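Long-range contacts in hypothetical protein yiiM (Escherichia coli, PDB 1O65), which is of unsettled function but, as a MOSC-domain protein, may bind molybdenum and act as an oxidoreductase on nitrogenous compounds: residues A[120-125]-A[159-164]; A[82-87]-A[139-144]; A[199-204]-A[219-224]. All blocks are in the same frame, centred on the assembly; numbering follows the deposited sequence.

Contact 1 (A[120-125]-A[159-164]); sequences EALIQV and SVIAPG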
# COMPACT_ATOMS: atom_id res chain seq x y z
N GLU A 120 -11.18 -11.10 12.93
CA GLU A 120 -12.48 -11.46 12.34
C GLU A 120 -12.63 -10.87 10.94
O GLU A 120 -13.67 -11.05 10.35
CB GLU A 120 -13.63 -10.89 13.18
CG GLU A 120 -13.36 -10.95 14.67
CD GLU A 120 -13.72 -12.33 15.21
OE1 GLU A 120 -13.07 -13.31 14.81
OE2 GLU A 120 -14.66 -12.33 16.04
N ALA A 121 -11.61 -10.19 10.42
CA ALA A 121 -11.72 -9.54 9.14
C ALA A 121 -11.04 -10.27 7.99
O ALA A 121 -10.31 -11.23 8.16
CB ALA A 121 -11.13 -8.11 9.21
N LEU A 122 -11.31 -9.79 6.80
CA LEU A 122 -10.79 -10.26 5.53
C LEU A 122 -10.43 -9.00 4.71
O LEU A 122 -11.28 -8.13 4.52
CB LEU A 122 -11.79 -11.10 4.74
CG LEU A 122 -12.08 -12.50 5.26
CD1 LEU A 122 -13.15 -13.18 4.41
CD2 LEU A 122 -10.82 -13.34 5.35
N ILE A 123 -9.16 -8.89 4.37
CA ILE A 123 -8.67 -7.74 3.64
C ILE A 123 -7.99 -8.20 2.35
O ILE A 123 -7.52 -9.35 2.30
CB ILE A 123 -7.71 -6.88 4.48
CG1 ILE A 123 -6.43 -7.62 4.82
CG2 ILE A 123 -8.44 -6.40 5.74
CD1 ILE A 123 -5.36 -6.82 5.54
N GLN A 124 -8.02 -7.33 1.34
CA GLN A 124 -7.43 -7.64 0.06
C GLN A 124 -6.55 -6.51 -0.48
O GLN A 124 -6.96 -5.36 -0.50
CB GLN A 124 -8.52 -7.97 -0.97
CG GLN A 124 -7.93 -8.33 -2.35
CD GLN A 124 -9.00 -8.87 -3.27
OE1 GLN A 124 -10.02 -8.23 -3.49
NE2 GLN A 124 -8.78 -10.04 -3.84
N VAL A 125 -5.37 -6.88 -0.97
CA VAL A 125 -4.43 -5.88 -1.51
C VAL A 125 -5.05 -5.30 -2.77
O VAL A 125 -5.40 -6.05 -3.68
CB VAL A 125 -3.05 -6.46 -1.79
CG1 VAL A 125 -2.13 -5.43 -2.43
CG2 VAL A 125 -2.45 -6.99 -0.49
N SER A 159 -8.44 -3.29 0.42
CA SER A 159 -9.89 -3.09 0.47
C SER A 159 -10.36 -4.03 1.59
O SER A 159 -9.67 -5.01 1.91
CB SER A 159 -10.64 -3.40 -0.81
OG SER A 159 -10.42 -4.72 -1.22
N VAL A 160 -11.47 -3.70 2.23
CA VAL A 160 -11.93 -4.58 3.30
C VAL A 160 -12.97 -5.53 2.73
O VAL A 160 -14.04 -5.10 2.33
CB VAL A 160 -12.41 -3.75 4.50
CG1 VAL A 160 -13.14 -4.59 5.54
CG2 VAL A 160 -11.20 -3.09 5.18
N ILE A 161 -12.64 -6.82 2.66
CA ILE A 161 -13.55 -7.82 2.13
C ILE A 161 -14.60 -8.18 3.18
O ILE A 161 -15.77 -8.30 2.83
CB ILE A 161 -12.81 -9.08 1.67
CG1 ILE A 161 -11.78 -8.78 0.57
CG2 ILE A 161 -13.81 -10.16 1.23
CD1 ILE A 161 -12.28 -7.98 -0.60
N ALA A 162 -14.23 -8.41 4.42
CA ALA A 162 -15.20 -8.70 5.47
C ALA A 162 -14.81 -7.90 6.72
O ALA A 162 -13.72 -8.10 7.28
CB ALA A 162 -15.29 -10.16 5.85
N PRO A 163 -15.71 -6.99 7.10
CA PRO A 163 -15.47 -6.18 8.28
C PRO A 163 -15.49 -7.01 9.54
O PRO A 163 -16.08 -8.10 9.57
CB PRO A 163 -16.54 -5.10 8.24
CG PRO A 163 -17.20 -5.17 6.92
CD PRO A 163 -16.71 -6.38 6.19
N GLY A 164 -14.74 -6.60 10.55
CA GLY A 164 -14.72 -7.36 11.80
C GLY A 164 -13.73 -6.82 12.82
O GLY A 164 -12.98 -5.88 12.54
O HOH W 1 -9.83 -5.52 -3.68
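An antiparallel strand pair interrupted by a classic beta bulge joins 120-125 to 159-164 within the mixed sheet of the MOSC domain. The bulge lies where the chain turns a corner at Ile-161: Ile-161 and Ala-162 together face Leu-122, so the register slips by one residue between Leu-122 and Ile-123. Leu-122 O is therefore gripped twice. Ala-162 N donates to it along a lone pair at 3.0 Å, with a fairly straight N-H...O angle of 162°, whereas the bond from Ile-161 N to the same oxygen is short but weak, bent to 129°. Leu-122 N returns a bond to Ala-162 O, and Gln-124 and Ser-159 exchange a pair of backbone bonds beyond the bulge.

Packing is snuggest around this ladder. Leu-122 CB lies 3.8 Å from Ala-162 CB and equally near Ile-161 CB, and the exposed Ile-161 lays CG1 and CD1 obliquely over Gln-124. Near the other end, Gly-164 CA rests 3.9 Å from Glu-120 CB.

On the inward side, Ile-123 and Ala-121 are buried, and Leu-46 of strand 43-47 packs on both and on Val-160. The touch between the strands is looser here: Ile-123 holds CG1 in the crowded position between its backbone N and carbonyl carbon (chi1 65°), with CG2 anti to the carbonyl carbon and 4.3 Å from Val-160 CG2.

The solvent side is the end formed by Gln-124 and Ser-159, both partly exposed. The Gln-124 chain is extended, CG anti to the backbone N, and its amide NE2 is bound by Gly-113 O. Gln-124 OE1 is held instead by a water, which donates to it at 2.7 Å and accepts from Ser-159 OG at 2.7 Å.

Contact 2 (A[82-87]-A[139-144]); sequences REFPEQ and FDISDI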
# COMPACT_ATOMS: atom_id res chain seq x y z
N ARG A 82 19.46 5.16 6.37
CA ARG A 82 20.79 5.09 5.76
C ARG A 82 20.94 6.07 4.61
O ARG A 82 22.05 6.38 4.18
CB ARG A 82 21.04 3.66 5.29
CG ARG A 82 22.38 3.41 4.64
CD ARG A 82 22.33 2.15 3.78
NE ARG A 82 21.81 1.01 4.52
CZ ARG A 82 20.93 0.12 4.07
NH1 ARG A 82 20.41 0.21 2.84
NH2 ARG A 82 20.55 -0.88 4.86
N GLU A 83 19.83 6.52 4.02
CA GLU A 83 19.91 7.50 2.93
C GLU A 83 19.91 8.91 3.49
O GLU A 83 20.41 9.87 2.89
CB GLU A 83 18.75 7.28 1.96
CG GLU A 83 18.90 5.96 1.18
CD GLU A 83 20.06 6.05 0.21
OE1 GLU A 83 20.14 7.08 -0.50
OE2 GLU A 83 20.88 5.10 0.17
N PHE A 84 19.30 9.08 4.67
CA PHE A 84 19.23 10.39 5.31
C PHE A 84 19.54 10.28 6.80
O PHE A 84 18.68 10.50 7.65
CB PHE A 84 17.85 11.02 5.10
CG PHE A 84 17.44 11.24 3.68
CD1 PHE A 84 18.10 12.14 2.87
CD2 PHE A 84 16.40 10.50 3.12
CE1 PHE A 84 17.73 12.32 1.55
CE2 PHE A 84 16.01 10.68 1.81
CZ PHE A 84 16.68 11.60 1.02
N PRO A 85 20.79 9.94 7.13
CA PRO A 85 21.23 9.79 8.51
C PRO A 85 20.97 11.01 9.36
O PRO A 85 20.57 10.87 10.52
CB PRO A 85 22.70 9.46 8.41
CG PRO A 85 23.15 10.11 7.15
CD PRO A 85 21.96 10.08 6.22
N GLU A 86 21.12 12.22 8.83
CA GLU A 86 20.85 13.47 9.51
C GLU A 86 19.45 13.54 10.12
O GLU A 86 19.24 14.32 11.05
CB GLU A 86 20.99 14.66 8.55
CG GLU A 86 22.14 15.59 8.79
CD GLU A 86 23.45 15.20 8.15
OE1 GLU A 86 23.50 14.79 6.97
OE2 GLU A 86 24.49 15.31 8.85
N GLN A 87 18.47 12.89 9.50
CA GLN A 87 17.12 12.87 10.04
C GLN A 87 16.58 11.46 10.23
O GLN A 87 15.38 11.22 10.10
CB GLN A 87 16.17 13.71 9.21
CG GLN A 87 16.26 13.44 7.71
CD GLN A 87 16.47 14.77 6.99
OE1 GLN A 87 17.69 15.00 6.54
NE2 GLN A 87 15.53 15.57 6.93
N PHE A 139 8.44 15.08 5.90
CA PHE A 139 9.78 14.66 6.28
C PHE A 139 10.79 15.79 6.07
O PHE A 139 11.98 15.66 6.35
CB PHE A 139 10.22 13.48 5.41
CG PHE A 139 9.43 12.23 5.68
CD1 PHE A 139 9.67 11.51 6.84
CD2 PHE A 139 8.47 11.78 4.80
CE1 PHE A 139 8.95 10.36 7.11
CE2 PHE A 139 7.76 10.63 5.05
CZ PHE A 139 8.00 9.92 6.21
N ASP A 140 10.32 16.87 5.44
CA ASP A 140 11.13 18.02 5.12
C ASP A 140 12.26 17.63 4.17
O ASP A 140 13.40 18.07 4.28
CB ASP A 140 11.72 18.67 6.38
CG ASP A 140 11.85 20.17 6.17
OD1 ASP A 140 10.77 20.81 6.25
OD2 ASP A 140 12.96 20.67 5.93
N ILE A 141 11.95 16.69 3.30
CA ILE A 141 12.85 16.20 2.26
C ILE A 141 12.10 16.51 0.95
O ILE A 141 11.08 15.91 0.63
CB ILE A 141 13.17 14.72 2.39
CG1 ILE A 141 14.04 14.46 3.64
CG2 ILE A 141 13.94 14.23 1.16
CD1 ILE A 141 14.10 13.01 4.06
N SER A 142 12.61 17.51 0.26
CA SER A 142 12.01 18.04 -0.95
C SER A 142 11.61 17.04 -2.00
O SER A 142 10.62 17.30 -2.70
CB SER A 142 12.91 19.13 -1.55
OG SER A 142 14.02 18.56 -2.23
N ASP A 143 12.34 15.94 -2.18
CA ASP A 143 12.01 14.96 -3.20
C ASP A 143 11.72 13.57 -2.66
O ASP A 143 11.92 12.61 -3.41
CB ASP A 143 13.17 14.89 -4.22
CG ASP A 143 14.45 14.41 -3.56
OD1 ASP A 143 14.57 14.55 -2.33
OD2 ASP A 143 15.34 13.89 -4.27
N ILE A 144 11.20 13.42 -1.45
CA ILE A 144 10.95 12.08 -0.90
C ILE A 144 9.88 11.37 -1.71
O ILE A 144 10.07 10.18 -2.06
CB ILE A 144 10.65 12.09 0.60
CG1 ILE A 144 10.58 10.69 1.21
CG2 ILE A 144 9.32 12.79 0.91
CD1 ILE A 144 11.90 10.02 1.46
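Two irregular corners of the MOSC domain meet here, the exit of helix 75-83 and the type I beta turn Ile-141 to Ile-144 that leads into helix 144-151. Their contact is small and carried by three side chains, Phe-84, Gln-87 and Ile-141, with the tip of Ile-144 beside them. The ends of Phe-84 and Ile-141 meet head on. The Phe-84 ring, its CG anti to the carbonyl carbon (chi1 -59°), presents a face to the isoleucine, and Ile-141 CD1 stands over that face in a CH-pi contact, 3.8 Å from the ring centroid and 21° off the ring normal. The methyl is displaced toward the rim, on the CD2 side, while the other branch, Ile-141 CG2, reaches the far end of the ring and lies 3.8 Å from Phe-84 CZ. Glu-83 CB backs the opposite face. Ile-144 CD1 approaches obliquely, 4.2 Å from Phe-84 CE2.

The second arm comes from Gln-87. Its CG occupies the crowded position between backbone N and carbonyl carbon (chi1 48°), and the chain then bends at chi2, bringing the amide obliquely across Ile-141. Gln-87 CD is 4.2 Å from both CG1 and CD1 of Ile-141, so the isoleucine's longer branch runs between the phenyl ring and this amide. A backbone bond from Gln-87 N to Phe-84 O closes the turn between the two residues. Phe-91 touches both Phe-84 and Ile-141 and also meets the nearly parallel ring of Phe-139, which is buried and meets Phe-96 as well. On the polar side, Gln-87 NE2 points at the backbone of the facing loop and ends 3.6 Å from Phe-139 O.

Contact 3 (A[199-204]-A[219-224]); sequences QYHRLL and KRRLSG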
# COMPACT_ATOMS: atom_id res chain seq x y z
N GLN A 199 1.42 -4.97 -20.93
CA GLN A 199 1.66 -4.83 -19.50
C GLN A 199 0.43 -4.20 -18.85
O GLN A 199 0.03 -4.66 -17.77
CB GLN A 199 2.93 -4.03 -19.29
CG GLN A 199 3.84 -4.46 -18.18
CD GLN A 199 4.30 -5.89 -18.27
OE1 GLN A 199 4.29 -6.62 -17.28
NE2 GLN A 199 4.68 -6.32 -19.46
N TYR A 200 -0.20 -3.22 -19.51
CA TYR A 200 -1.42 -2.63 -18.96
C TYR A 200 -2.54 -3.66 -18.96
O TYR A 200 -3.30 -3.78 -17.99
CB TYR A 200 -1.86 -1.34 -19.67
CG TYR A 200 -0.75 -0.31 -19.71
CD1 TYR A 200 0.09 -0.14 -18.61
CD2 TYR A 200 -0.52 0.47 -20.82
CE1 TYR A 200 1.13 0.75 -18.61
CE2 TYR A 200 0.52 1.39 -20.83
CZ TYR A 200 1.34 1.52 -19.74
OH TYR A 200 2.37 2.42 -19.74
N HIS A 201 -2.60 -4.51 -20.00
CA HIS A 201 -3.67 -5.52 -20.00
C HIS A 201 -3.44 -6.49 -18.83
O HIS A 201 -4.35 -6.93 -18.14
CB HIS A 201 -3.74 -6.25 -21.33
CG HIS A 201 -4.73 -7.36 -21.39
ND1 HIS A 201 -4.37 -8.68 -21.14
CD2 HIS A 201 -6.04 -7.40 -21.67
CE1 HIS A 201 -5.43 -9.47 -21.27
NE2 HIS A 201 -6.45 -8.71 -21.59
N ARG A 202 -2.18 -6.80 -18.61
CA ARG A 202 -1.81 -7.71 -17.53
C ARG A 202 -2.17 -7.14 -16.16
O ARG A 202 -2.79 -7.83 -15.35
CB ARG A 202 -0.35 -8.08 -17.70
CG ARG A 202 0.43 -8.39 -16.45
CD ARG A 202 1.74 -9.11 -16.88
NE ARG A 202 2.04 -10.10 -15.87
CZ ARG A 202 2.83 -9.90 -14.84
NH1 ARG A 202 3.39 -8.69 -14.75
NH2 ARG A 202 3.05 -10.91 -13.98
N LEU A 203 -1.89 -5.87 -15.89
CA LEU A 203 -2.21 -5.27 -14.60
C LEU A 203 -3.72 -5.20 -14.40
O LEU A 203 -4.23 -5.49 -13.30
CB LEU A 203 -1.56 -3.91 -14.37
CG LEU A 203 -1.90 -3.21 -13.03
CD1 LEU A 203 -1.59 -4.09 -11.83
CD2 LEU A 203 -1.10 -1.91 -12.90
N LEU A 204 -4.47 -4.90 -15.43
CA LEU A 204 -5.93 -4.81 -15.36
C LEU A 204 -6.56 -6.17 -15.08
O LEU A 204 -7.72 -6.20 -14.67
CB LEU A 204 -6.54 -4.22 -16.62
CG LEU A 204 -6.40 -2.72 -16.89
CD1 LEU A 204 -6.63 -2.44 -18.37
CD2 LEU A 204 -7.38 -1.88 -16.05
N LYS A 219 -7.39 4.17 -18.97
CA LYS A 219 -7.16 5.41 -19.71
C LYS A 219 -5.87 5.32 -20.53
O LYS A 219 -5.84 5.89 -21.64
CB LYS A 219 -7.12 6.68 -18.90
CG LYS A 219 -8.42 7.08 -18.22
CD LYS A 219 -9.55 7.12 -19.21
CE LYS A 219 -10.80 7.79 -18.62
NZ LYS A 219 -11.85 7.85 -19.69
N ARG A 220 -4.85 4.62 -20.04
CA ARG A 220 -3.62 4.55 -20.85
C ARG A 220 -3.84 3.73 -22.12
O ARG A 220 -3.33 4.14 -23.17
CB ARG A 220 -2.46 3.96 -20.05
CG ARG A 220 -1.99 4.93 -18.94
CD ARG A 220 -0.85 4.21 -18.20
NE ARG A 220 -0.48 4.90 -16.98
CZ ARG A 220 0.61 4.59 -16.28
NH1 ARG A 220 1.41 3.62 -16.73
NH2 ARG A 220 0.90 5.27 -15.19
N ARG A 221 -4.60 2.63 -22.04
CA ARG A 221 -4.78 1.80 -23.23
C ARG A 221 -5.49 2.58 -24.34
O ARG A 221 -5.06 2.47 -25.48
CB ARG A 221 -5.53 0.49 -22.97
CG ARG A 221 -4.96 -0.34 -21.82
CD ARG A 221 -5.49 -1.75 -21.81
NE ARG A 221 -5.08 -2.54 -22.98
CZ ARG A 221 -5.76 -3.61 -23.36
NH1 ARG A 221 -6.86 -3.97 -22.66
NH2 ARG A 221 -5.37 -4.30 -24.42
N LEU A 222 -6.50 3.37 -23.98
CA LEU A 222 -7.28 4.11 -24.96
C LEU A 222 -6.60 5.35 -25.48
O LEU A 222 -6.74 5.70 -26.66
CB LEU A 222 -8.66 4.45 -24.37
CG LEU A 222 -9.57 3.21 -24.14
CD1 LEU A 222 -10.76 3.59 -23.28
CD2 LEU A 222 -10.05 2.67 -25.48
N SER A 223 -5.81 6.02 -24.64
CA SER A 223 -5.15 7.24 -25.08
C SER A 223 -3.83 6.94 -25.75
O SER A 223 -3.34 7.72 -26.56
CB SER A 223 -4.93 8.20 -23.88
OG SER A 223 -3.79 7.77 -23.16
N GLY A 224 -3.22 5.80 -25.41
CA GLY A 224 -1.91 5.46 -25.99
C GLY A 224 -0.84 6.29 -25.29
O GLY A 224 0.27 6.44 -25.78
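Arg-220 and Arg-221, adjacent on helix 211-223, start out alike, each with CG anti to the carbonyl carbon, and part further along the chain. Arg-220 stays extended from CG to NE and passes over the Tyr-200 ring. Its CD methylene makes the CH-pi contact, 4.1 Å from the ring centroid and 22° off the normal, and the guanidinium beyond it stands nearly perpendicular to the ring. Arg-220 NH1 comes to 3.4 Å from Tyr-200 OH, at the guanidinium edge, but the group is chiefly bound by a salt bridge to Glu-227 and a hydrogen bond to Ala-190 O, both through NH2. Tyr-200 also keeps CG anti to its carbonyl carbon, which aims the ring at the facing helix, where Met-217 also touches it; Phe-195 meets it edge-to-face.

The two helix segments belong to the YiiM-like three-helix domain and pack antiparallel, their N-to-C directions 151° apart and their axes 10.2 Å at closest approach. That spacing is bridged by long side chains.

Arg-221 takes the other route: its chain bends at chi3 (65°), carrying the guanidinium toward the N-terminal end of helix 197-204. On the way Arg-221 CG lies 3.9 Å from Tyr-200 CB, and Arg-221 CD is 3.7 Å from Leu-204 CD1. The guanidinium then sets one face on His-201, with His-201 CB 3.9 Å from CZ of Arg-221 and centred over the group. Arg-221 NH1 meets the imidazole in its plane, at the edge, 3.7 Å from His-201 CD2; the His-201 ring, its CG anti to the backbone N, is well inclined to the guanidinium. Asp-197 closes a salt bridge with Arg-221 NH2.

Contacts 1 and 2 both lie in the MOSC domain and interlock along the chain, 82-87 preceding 120-125 and 139-144 falling before 159-164, yet they sit on opposite sides of the chain's centre, with their own centres 34 Å apart and nearest atoms about 20 Å apart. Contact 3 follows both in sequence and belongs to the three-helix domain; its centre is 28 Å from that of contact 1 and 34 Å from that of contact 2, with nearest atoms about 9 Å and about 17 Å away. None touches another, and none of the three can be assigned to a molybdenum, cofactor or substrate site.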